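Side-chain contacts in RmpD (Hexulose-6-phosphate synthase) (Streptococcus mutans, PDB 3EXR), which belongs to the HUMPS family of TIM-barrel enzymes and assembles from two copies of the same chain: residues L12-S15 with G19-T22; V51-S54 with I60-A63; A83-C88 with D189-I194; A138-S143 with N159-L164. All coordinates share one frame; numbering follows the deposited sequence.

Contact 1: L12-S15 with G19-T22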
loop_
_atom_site.group_PDB
_atom_site.type_symbol
_atom_site.label_atom_id
_atom_site.label_comp_id
_atom_site.label_asym_id
_atom_site.label_seq_id
_atom_site.Cartn_x
_atom_site.Cartn_y
_atom_site.Cartn_z
ATOM N N LEU A 12 5.582 -9.359 10.577
ATOM C CA LEU A 12 6.963 -9.366 10.074
ATOM C C LEU A 12 7.166 -8.187 9.132
ATOM O O LEU A 12 6.743 -8.208 7.972
ATOM C CB LEU A 12 7.286 -10.679 9.371
ATOM C CG LEU A 12 6.789 -11.958 10.041
ATOM C CD1 LEU A 12 6.769 -13.082 9.032
ATOM C CD2 LEU A 12 7.656 -12.271 11.268
ATOM N N ASP A 13 7.781 -7.127 9.641
ATOM C CA ASP A 13 7.921 -5.874 8.900
ATOM C C ASP A 13 9.359 -5.598 8.468
ATOM O O ASP A 13 9.716 -4.453 8.175
ATOM C CB ASP A 13 7.365 -4.689 9.698
ATOM C CG ASP A 13 5.888 -4.864 10.092
ATOM O OD1 ASP A 13 5.077 -5.155 9.187
ATOM O OD2 ASP A 13 5.501 -4.705 11.292
ATOM N N HIS A 14 10.152 -6.663 8.392
ATOM C CA HIS A 14 11.570 -6.614 8.054
ATOM C C HIS A 14 11.784 -6.136 6.623
ATOM O O HIS A 14 10.920 -6.296 5.753
ATOM C CB HIS A 14 12.201 -8.000 8.255
ATOM C CG HIS A 14 11.920 -8.575 9.609
ATOM N ND1 HIS A 14 10.719 -9.171 9.923
ATOM C CD2 HIS A 14 12.651 -8.577 10.741
ATOM C CE1 HIS A 14 10.737 -9.546 11.192
ATOM N NE2 HIS A 14 11.896 -9.189 11.711
ATOM N N SER A 15 12.942 -5.527 6.397
ATOM C CA SER A 15 13.312 -5.043 5.077
ATOM C C SER A 15 14.043 -6.061 4.191
ATOM O O SER A 15 14.487 -5.732 3.096
ATOM C CB SER A 15 14.129 -3.755 5.223
ATOM O OG SER A 15 13.333 -2.681 5.683
ATOM N N GLY A 19 15.286 -11.652 7.575
ATOM C CA GLY A 19 14.751 -11.176 8.862
ATOM C C GLY A 19 13.340 -11.680 9.125
ATOM O O GLY A 19 12.974 -12.069 10.255
ATOM N N ALA A 20 12.516 -11.675 8.065
ATOM C CA ALA A 20 11.133 -12.184 8.163
ATOM C C ALA A 20 11.107 -13.673 8.472
ATOM O O ALA A 20 10.372 -14.130 9.348
ATOM C CB ALA A 20 10.364 -11.937 6.862
ATOM N N ILE A 21 11.912 -14.447 7.752
ATOM C CA ILE A 21 11.884 -15.903 7.921
ATOM C C ILE A 21 12.438 -16.266 9.296
ATOM O O ILE A 21 11.862 -17.085 10.010
ATOM C CB ILE A 21 12.650 -16.609 6.786
ATOM C CG1 ILE A 21 11.942 -16.355 5.429
ATOM C CG2 ILE A 21 12.782 -18.116 7.063
ATOM C CD1 ILE A 21 12.678 -16.881 4.221
ATOM N N THR A 22 13.515 -15.608 9.695
ATOM C CA THR A 22 14.115 -15.949 10.996
ATOM C C THR A 22 13.157 -15.613 12.130
ATOM O O THR A 22 12.985 -16.391 13.050
ATOM C CB THR A 22 15.473 -15.281 11.173
ATOM O OG1 THR A 22 16.367 -15.786 10.183
ATOM C CG2 THR A 22 16.094 -15.607 12.518
#
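His14 lies with one face of its imidazole ring against the first turns of helix 17-27, resting on the peptide between Gly19 and Ala20. Its CB sits 3.7 Å from Ala20 N. One bond further out, CG comes to 3.4 Å from Gly19 C, and ND1 then passes over the Ala20 backbone, 3.5 Å from Ala20 CA. On the other branch CD2 meets the Gly19 carbonyl, and the tip atoms CE1 and NE2 keep to the same oxygen. Gly19 O therefore stands over the ring centre, 3.3 Å above its plane, while Ala20 N lies over the same face nearer the rim. Although His14 NE2 is 3.4 Å from Gly19 O, the angle is poor and no hydrogen bond forms; the oxygen meets the pi face, not an N-H. Because Gly19 carries no side chain, the ring can settle this close to the main chain. The first torsion of His14 (chi1 -52°) places CG beside the backbone N and swings the ring back toward Leu12, whose CB touches the ring edge in its plane. Leu12 completes the patch: its CB lies 4.2 Å from Ala20 CB, and both methyls, CD1 and CD2, approach Ala20 O. Beyond it, Leu52 and Ala24 cover Leu12, and Ser15 OG reaches Asn77 of the second subunit. The arrangement is a beta-alpha loop, in which the chain leaving the C-terminal end of the first strand of a TIM barrel packs back on the helix it leads into.

Contact 2: V51-S54 with I60-A63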
loop_
_atom_site.group_PDB
_atom_site.type_symbol
_atom_site.label_atom_id
_atom_site.label_comp_id
_atom_site.label_asym_id
_atom_site.label_seq_id
_atom_site.Cartn_x
_atom_site.Cartn_y
_atom_site.Cartn_z
ATOM N N VAL A 51 6.538 -19.388 1.302
ATOM C CA VAL A 51 7.517 -19.951 2.236
ATOM C C VAL A 51 6.867 -20.085 3.618
ATOM O O VAL A 51 7.034 -21.109 4.261
ATOM C CB VAL A 51 8.794 -19.091 2.302
ATOM C CG1 VAL A 51 9.709 -19.520 3.442
ATOM C CG2 VAL A 51 9.534 -19.124 0.944
ATOM N N LEU A 52 6.130 -19.065 4.028
ATOM C CA LEU A 52 5.478 -19.103 5.333
ATOM C C LEU A 52 4.436 -20.210 5.378
ATOM O O LEU A 52 4.318 -20.890 6.383
ATOM C CB LEU A 52 4.861 -17.768 5.700
ATOM C CG LEU A 52 5.847 -16.635 5.924
ATOM C CD1 LEU A 52 5.132 -15.315 6.049
ATOM C CD2 LEU A 52 6.705 -16.900 7.173
ATOM N N ARG A 53 3.690 -20.388 4.285
ATOM C CA ARG A 53 2.685 -21.445 4.203
ATOM C C ARG A 53 3.306 -22.826 4.310
ATOM O O ARG A 53 2.768 -23.694 4.973
ATOM C CB ARG A 53 1.849 -21.295 2.946
ATOM C CG ARG A 53 0.846 -22.422 2.680
ATOM C CD ARG A 53 -0.079 -22.727 3.824
ATOM N NE ARG A 53 -1.066 -21.665 3.924
ATOM C CZ ARG A 53 -1.622 -21.223 5.044
ATOM N NH1 ARG A 53 -1.255 -21.721 6.210
ATOM N NH2 ARG A 53 -2.509 -20.235 4.983
ATOM N N SER A 54 4.462 -23.002 3.692
ATOM C CA SER A 54 5.204 -24.254 3.753
ATOM C C SER A 54 5.695 -24.546 5.196
ATOM O O SER A 54 5.607 -25.678 5.694
ATOM C CB SER A 54 6.379 -24.161 2.776
ATOM O OG SER A 54 7.097 -25.366 2.729
ATOM N N ILE A 60 -2.917 -19.308 10.364
ATOM C CA ILE A 60 -3.510 -18.255 9.529
ATOM C C ILE A 60 -2.365 -17.368 9.006
ATOM O O ILE A 60 -1.501 -16.975 9.768
ATOM C CB ILE A 60 -4.530 -17.412 10.326
ATOM C CG1 ILE A 60 -5.736 -18.279 10.724
ATOM C CG2 ILE A 60 -4.985 -16.227 9.490
ATOM C CD1 ILE A 60 -6.636 -17.682 11.824
ATOM N N ILE A 61 -2.348 -17.083 7.699
ATOM C CA ILE A 61 -1.303 -16.243 7.096
ATOM C C ILE A 61 -1.938 -15.008 6.462
ATOM O O ILE A 61 -2.902 -15.115 5.713
ATOM C CB ILE A 61 -0.519 -17.031 6.026
ATOM C CG1 ILE A 61 0.241 -18.188 6.665
ATOM C CG2 ILE A 61 0.453 -16.118 5.245
ATOM C CD1 ILE A 61 0.949 -19.046 5.736
ATOM N N VAL A 62 -1.379 -13.849 6.779
ATOM C CA VAL A 62 -1.850 -12.555 6.311
ATOM C C VAL A 62 -0.824 -12.007 5.320
ATOM O O VAL A 62 0.374 -12.005 5.611
ATOM C CB VAL A 62 -1.973 -11.556 7.472
ATOM C CG1 VAL A 62 -2.527 -10.218 6.982
ATOM C CG2 VAL A 62 -2.859 -12.122 8.576
ATOM N N ALA A 63 -1.316 -11.639 4.135
ATOM C CA ALA A 63 -0.519 -10.860 3.166
ATOM C C ALA A 63 -0.940 -9.396 3.364
ATOM O O ALA A 63 -2.020 -8.975 2.939
ATOM C CB ALA A 63 -0.791 -11.319 1.753
#
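Ile61 pushes its CD1 methyl into the bend of Arg53, and this is where the contact is tight. CD1 lies 3.3 Å from Arg53 CA and 3.4 Å from Arg53 N on the helix backbone, with Arg53 CB at 3.7 Å. The arginine then curls round the methyl. Its CG is anti to the backbone N, and bends at chi2 (53°) and chi3 (74°) bring the guanidinium back, with CZ 3.4 Å from the same CD1. The methyl stands over the centre of one guanidinium face, so it is held between the planar group and the main chain of the residue that carries it. Packing is looser on the Leu52 side, where CB keeps 4.1 Å from Ile61 CD1 and the leucine continues toward Ala24 of helix 17-27. The solvent side begins where helix 47-55 turns away from the strand: Ser54 points outward and is exposed, and Val51 packs on Ile21 instead. Nothing polar joins the two segments directly. Around the guanidinium, NH2 forms a salt bridge with Asp84 and a hydrogen bond to Gly82 O, while NH1 bonds Lys59 O. Asp84 also accepts the Ile61 backbone N-H. The chemistry implies a division of labour within one group: its N-H bonds hold the guanidinium in place, and its flat face, which carries no N-H, serves as a wall for the isoleucine between barrel and helix.

Contact 3: A83-C88 with D189-I194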
loop_
_atom_site.group_PDB
_atom_site.type_symbol
_atom_site.label_atom_id
_atom_site.label_comp_id
_atom_site.label_asym_id
_atom_site.label_seq_id
_atom_site.Cartn_x
_atom_site.Cartn_y
_atom_site.Cartn_z
ATOM N N ALA A 83 -2.028 -17.207 1.044
ATOM C CA ALA A 83 -2.611 -16.314 2.048
ATOM C C ALA A 83 -4.040 -16.665 2.421
ATOM O O ALA A 83 -4.852 -17.073 1.561
ATOM C CB ALA A 83 -2.561 -14.851 1.594
ATOM N N ASP A 84 -4.363 -16.448 3.699
ATOM C CA ASP A 84 -5.752 -16.499 4.162
ATOM C C ASP A 84 -6.428 -15.131 4.163
ATOM O O ASP A 84 -7.544 -14.971 3.649
ATOM C CB ASP A 84 -5.790 -17.088 5.572
ATOM C CG ASP A 84 -5.334 -18.539 5.605
ATOM O OD1 ASP A 84 -5.840 -19.375 4.798
ATOM O OD2 ASP A 84 -4.482 -18.870 6.449
ATOM N N TRP A 85 -5.741 -14.145 4.740
ATOM C CA TRP A 85 -6.251 -12.795 4.877
ATOM C C TRP A 85 -5.358 -11.863 4.103
ATOM O O TRP A 85 -4.162 -12.065 4.066
ATOM C CB TRP A 85 -6.267 -12.340 6.328
ATOM C CG TRP A 85 -7.120 -13.196 7.221
ATOM C CD1 TRP A 85 -8.078 -14.079 6.828
ATOM C CD2 TRP A 85 -7.075 -13.257 8.653
ATOM N NE1 TRP A 85 -8.641 -14.681 7.927
ATOM C CE2 TRP A 85 -8.047 -14.196 9.060
ATOM C CE3 TRP A 85 -6.304 -12.616 9.632
ATOM C CZ2 TRP A 85 -8.271 -14.506 10.400
ATOM C CZ3 TRP A 85 -6.519 -12.930 10.979
ATOM C CH2 TRP A 85 -7.490 -13.871 11.344
ATOM N N MET A 86 -5.964 -10.864 3.471
ATOM C CA MET A 86 -5.208 -9.781 2.847
ATOM C C MET A 86 -5.748 -8.437 3.326
ATOM O O MET A 86 -6.973 -8.256 3.466
ATOM C CB MET A 86 -5.300 -9.842 1.326
ATOM C CG MET A 86 -4.325 -8.903 0.650
ATOM S SD MET A 86 -4.444 -8.790 -1.131
ATOM C CE MET A 86 -5.881 -7.726 -1.380
ATOM N N THR A 87 -4.850 -7.477 3.541
ATOM C CA THR A 87 -5.283 -6.125 3.854
ATOM C C THR A 87 -5.554 -5.265 2.620
ATOM O O THR A 87 -4.825 -5.307 1.611
ATOM C CB THR A 87 -4.286 -5.389 4.785
ATOM O OG1 THR A 87 -3.001 -5.302 4.167
ATOM C CG2 THR A 87 -4.103 -6.137 6.131
ATOM N N CYS A 88 -6.598 -4.437 2.728
ATOM C CA CYS A 88 -6.812 -3.317 1.811
ATOM C C CYS A 88 -6.750 -2.061 2.642
ATOM O O CYS A 88 -7.291 -2.026 3.772
ATOM C CB CYS A 88 -8.194 -3.369 1.179
ATOM S SG CYS A 88 -8.398 -4.515 -0.181
ATOM N N ASP A 189 -13.939 -6.977 23.357
ATOM C CA ASP A 189 -13.980 -8.198 22.548
ATOM C C ASP A 189 -13.039 -8.112 21.323
ATOM O O ASP A 189 -13.462 -8.229 20.177
ATOM C CB ASP A 189 -15.436 -8.421 22.113
ATOM C CG ASP A 189 -15.660 -9.745 21.420
ATOM O OD1 ASP A 189 -15.038 -10.747 21.818
ATOM O OD2 ASP A 189 -16.484 -9.839 20.475
ATOM N N VAL A 190 -11.766 -7.905 21.608
ATOM C CA VAL A 190 -10.720 -7.796 20.577
ATOM C C VAL A 190 -10.615 -9.137 19.855
ATOM O O VAL A 190 -10.534 -10.187 20.494
ATOM C CB VAL A 190 -9.344 -7.433 21.204
ATOM C CG1 VAL A 190 -8.209 -7.535 20.181
ATOM C CG2 VAL A 190 -9.379 -6.048 21.836
ATOM N N PHE A 191 -10.566 -9.100 18.524
ATOM C CA PHE A 191 -10.484 -10.328 17.715
ATOM C C PHE A 191 -9.063 -10.877 17.649
ATOM O O PHE A 191 -8.854 -12.072 17.796
ATOM C CB PHE A 191 -11.038 -10.069 16.302
ATOM C CG PHE A 191 -10.794 -11.198 15.324
ATOM C CD1 PHE A 191 -11.406 -12.439 15.494
ATOM C CD2 PHE A 191 -9.988 -11.004 14.212
ATOM C CE1 PHE A 191 -11.199 -13.464 14.609
ATOM C CE2 PHE A 191 -9.791 -12.050 13.299
ATOM C CZ PHE A 191 -10.398 -13.275 13.508
ATOM N N THR A 192 -8.107 -9.976 17.422
ATOM C CA THR A 192 -6.701 -10.301 17.310
ATOM C C THR A 192 -5.838 -9.194 17.865
ATOM O O THR A 192 -6.113 -8.011 17.606
ATOM C CB THR A 192 -6.312 -10.511 15.827
ATOM O OG1 THR A 192 -7.033 -11.620 15.276
ATOM C CG2 THR A 192 -4.816 -10.836 15.697
ATOM N N PHE A 193 -4.796 -9.576 18.607
ATOM C CA PHE A 193 -3.744 -8.644 19.045
ATOM C C PHE A 193 -2.525 -8.858 18.123
ATOM O O PHE A 193 -2.023 -9.975 18.025
ATOM C CB PHE A 193 -3.345 -8.904 20.493
ATOM C CG PHE A 193 -4.403 -8.475 21.482
ATOM C CD1 PHE A 193 -4.518 -7.138 21.861
ATOM C CD2 PHE A 193 -5.303 -9.394 21.995
ATOM C CE1 PHE A 193 -5.524 -6.741 22.770
ATOM C CE2 PHE A 193 -6.291 -8.998 22.901
ATOM C CZ PHE A 193 -6.396 -7.679 23.279
ATOM N N ILE A 194 -2.055 -7.800 17.452
ATOM C CA ILE A 194 -0.932 -7.917 16.505
ATOM C C ILE A 194 0.323 -7.368 17.176
ATOM O O ILE A 194 0.421 -6.169 17.409
ATOM C CB ILE A 194 -1.185 -7.119 15.219
ATOM C CG1 ILE A 194 -2.491 -7.539 14.540
ATOM C CG2 ILE A 194 0.012 -7.280 14.282
ATOM C CD1 ILE A 194 -2.883 -6.608 13.381
#
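The backbones of 83-88 and 189-194 stay far apart, the nearest CA atoms, those of Trp85 and Thr192, being 12.7 Å from each other, and Trp85 and Phe191 bridge the gap with their side chains. Trp85 opens strand 85-89, whereas Phe191 stands next to Thr192 in the chain. The rings come from opposite directions. Phe191, with CG anti to its main-chain N (chi1 171°), reaches into the barrel toward the tryptophan. The outer atoms of the two rings meet: CH2 of Trp85 lies 3.5 Å from CE2 and 3.7 Å from CZ of Phe191, and CZ2 is 4.0 Å from the same CZ. These are the fourth and eighth strands of an eight-stranded TIM barrel, on opposite sides of the closed sheet, so the pair spans the barrel interior close to the N-terminal ends of the strands. The six-membered ring of Trp85 and the Phe191 ring have centroids 5.7 Å apart and planes inclined at 43°. Relative to the Phe191 ring, the tryptophan atoms lie at the edge, near its plane. Trp85 also packs on Ile60, Val62 and Gln115 of the adjoining strands, and Phe191 makes a cation-pi contact with Arg170.

Contact 4: A138-S143 with N159-L164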
loop_
_atom_site.group_PDB
_atom_site.type_symbol
_atom_site.label_atom_id
_atom_site.label_comp_id
_atom_site.label_asym_id
_atom_site.label_seq_id
_atom_site.Cartn_x
_atom_site.Cartn_y
_atom_site.Cartn_z
ATOM N N ALA A 138 -11.346 -5.209 10.523
ATOM C CA ALA A 138 -10.671 -3.913 10.481
ATOM C C ALA A 138 -9.486 -3.917 11.415
ATOM O O ALA A 138 -9.542 -4.520 12.490
ATOM C CB ALA A 138 -11.620 -2.804 10.853
ATOM N N ILE A 139 -8.417 -3.223 11.006
ATOM C CA ILE A 139 -7.195 -3.156 11.807
ATOM C C ILE A 139 -7.051 -1.738 12.338
ATOM O O ILE A 139 -6.886 -0.785 11.568
ATOM C CB ILE A 139 -5.925 -3.452 10.942
ATOM C CG1 ILE A 139 -6.088 -4.673 10.014
ATOM C CG2 ILE A 139 -4.709 -3.545 11.825
ATOM C CD1 ILE A 139 -6.485 -5.919 10.674
ATOM N N TYR A 140 -7.096 -1.616 13.656
ATOM C CA TYR A 140 -7.021 -0.327 14.341
ATOM C C TYR A 140 -5.652 -0.162 15.014
ATOM O O TYR A 140 -5.235 -1.038 15.771
ATOM C CB TYR A 140 -8.164 -0.198 15.386
ATOM C CG TYR A 140 -8.331 1.203 15.909
ATOM C CD1 TYR A 140 -9.324 2.042 15.398
ATOM C CD2 TYR A 140 -7.466 1.714 16.885
ATOM C CE1 TYR A 140 -9.454 3.357 15.833
ATOM C CE2 TYR A 140 -7.587 3.036 17.324
ATOM C CZ TYR A 140 -8.593 3.844 16.792
ATOM O OH TYR A 140 -8.741 5.127 17.230
ATOM N N HIS A 141 -4.973 0.955 14.720
ATOM C CA HIS A 141 -3.657 1.289 15.256
ATOM C C HIS A 141 -3.762 2.273 16.398
ATOM O O HIS A 141 -4.504 3.261 16.307
ATOM C CB HIS A 141 -2.804 1.953 14.164
ATOM C CG HIS A 141 -2.435 1.028 13.048
ATOM N ND1 HIS A 141 -3.327 0.607 12.081
ATOM C CD2 HIS A 141 -1.257 0.442 12.753
ATOM C CE1 HIS A 141 -2.704 -0.202 11.243
ATOM N NE2 HIS A 141 -1.448 -0.325 11.638
ATOM N N GLN A 142 -2.992 2.042 17.464
ATOM C CA GLN A 142 -2.893 3.066 18.499
ATOM C C GLN A 142 -2.535 4.418 17.868
ATOM O O GLN A 142 -1.717 4.518 16.932
ATOM C CB GLN A 142 -1.871 2.709 19.574
ATOM C CG GLN A 142 -2.124 3.547 20.820
ATOM C CD GLN A 142 -1.073 3.425 21.909
ATOM O OE1 GLN A 142 -0.085 2.694 21.773
ATOM N NE2 GLN A 142 -1.282 4.162 23.008
ATOM N N SER A 143 -3.165 5.481 18.355
ATOM C CA SER A 143 -2.816 6.821 17.909
ATOM C C SER A 143 -1.301 6.986 17.998
ATOM O O SER A 143 -0.708 6.663 19.038
ATOM C CB SER A 143 -3.556 7.854 18.764
ATOM O OG SER A 143 -4.930 7.852 18.354
ATOM N N ASN A 159 -12.744 3.847 22.590
ATOM C CA ASN A 159 -14.116 4.109 22.154
ATOM C C ASN A 159 -14.356 3.727 20.696
ATOM O O ASN A 159 -15.420 3.203 20.347
ATOM C CB ASN A 159 -14.484 5.577 22.324
ATOM C CG ASN A 159 -14.776 5.962 23.759
ATOM O OD1 ASN A 159 -14.750 7.163 24.107
ATOM N ND2 ASN A 159 -15.054 4.976 24.597
ATOM N N LYS A 160 -13.386 4.027 19.850
ATOM C CA LYS A 160 -13.511 3.714 18.428
ATOM C C LYS A 160 -13.447 2.204 18.185
ATOM O O LYS A 160 -14.218 1.645 17.412
ATOM C CB LYS A 160 -12.470 4.480 17.604
ATOM C CG LYS A 160 -12.594 6.009 17.758
ATOM C CD LYS A 160 -11.862 6.770 16.672
ATOM C CE LYS A 160 -12.587 6.680 15.352
ATOM N NZ LYS A 160 -11.936 7.590 14.343
ATOM N N VAL A 161 -12.519 1.538 18.861
ATOM C CA VAL A 161 -12.476 0.076 18.837
ATOM C C VAL A 161 -13.814 -0.495 19.263
ATOM O O VAL A 161 -14.368 -1.352 18.573
ATOM C CB VAL A 161 -11.305 -0.484 19.657
ATOM C CG1 VAL A 161 -11.391 -2.007 19.752
ATOM C CG2 VAL A 161 -9.956 -0.009 19.033
ATOM N N LYS A 162 -14.345 -0.023 20.389
ATOM C CA LYS A 162 -15.623 -0.513 20.881
ATOM C C LYS A 162 -16.749 -0.315 19.876
ATOM O O LYS A 162 -17.570 -1.215 19.682
ATOM C CB LYS A 162 -15.975 0.166 22.204
ATOM C CG LYS A 162 -15.159 -0.341 23.351
ATOM C CD LYS A 162 -15.164 0.641 24.506
ATOM C CE LYS A 162 -14.289 0.171 25.650
ATOM N NZ LYS A 162 -14.402 1.052 26.897
ATOM N N LYS A 163 -16.766 0.847 19.234
ATOM C CA LYS A 163 -17.830 1.165 18.279
ATOM C C LYS A 163 -17.766 0.291 17.037
ATOM O O LYS A 163 -18.794 -0.147 16.530
ATOM C CB LYS A 163 -17.801 2.644 17.908
ATOM C CG LYS A 163 -18.898 3.077 16.898
ATOM C CD LYS A 163 -20.322 2.812 17.401
ATOM C CE LYS A 163 -21.280 3.979 17.089
ATOM N NZ LYS A 163 -21.535 4.210 15.640
ATOM N N LEU A 164 -16.560 0.044 16.530
ATOM C CA LEU A 164 -16.415 -0.851 15.386
ATOM C C LEU A 164 -16.871 -2.275 15.696
ATOM O O LEU A 164 -17.514 -2.925 14.878
ATOM C CB LEU A 164 -14.977 -0.851 14.884
ATOM C CG LEU A 164 -14.437 0.407 14.255
ATOM C CD1 LEU A 164 -12.934 0.266 14.132
ATOM C CD2 LEU A 164 -15.075 0.684 12.872
HETATM O O HOH W 1 -9.004 6.731 14.644
#
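Tyr140 leans its ring against helix 155-167, and three residues of the helix meet it from different directions. Val161 comes over a face: its CG2 methyl lies 4.0 Å from the ring centroid and 24° off the normal, a CH-pi contact displaced toward the rim, with CD2 and CG closest at 3.7 Å. Lys160 runs across the tyrosine at about a right angle. Its CB meets CE1 obliquely at 3.7 Å and its CD passes the phenol oxygen at 3.6 Å, so the aliphatic part of the lysine flanks the outer end of the ring. Leu164, one turn further along, approaches more loosely, CD1 to Tyr140 CD1 at 4.2 Å. The tyrosine is set in this position by CG anti to the backbone N (chi1 -167°), which carries the hydroxyl toward the helix. There Tyr140 OH hydrogen-bonds Asp157 and receives a hydrogen bond of 3.1 Å from a water, which accepts another of 3.1 Å from Lys160 NZ. The bend in the lysine chain lets its ammonium return to this water, and Lys160 also makes a cation-pi contact with Trp122. Val161 and Leu164 both continue onto Val171 of the next strand. Strand 138-141 and the 159-164 helix segment run antiparallel, 171° apart with axes 9.9 Å from each other, as is usual where the outward face of a TIM-barrel strand packs on a helix of the outer layer, here reached after the short helix 144-149.

All four contacts belong to one TIM barrel but sit in different layers. Contact 3 is the innermost, its centre about 3 Å from the centre of the chain, though Phe191 leaves it only partly buried, and it joins two strands across the interior through aromatic rings. Contacts 2 and 4 are buried helix-on-strand layers on opposite sides of that centre; a guanidinium face backs one, a tyrosine face the other. Contact 1, a loop-to-helix turn, is only partly buried and lies near the second subunit. Contacts 1 and 2 meet through Leu12 and Leu52, contacts 2 and 3 through the Arg53-Asp84 salt bridge and neighbouring strands, and contacts 3 and 4 through Ile194 and Ile139.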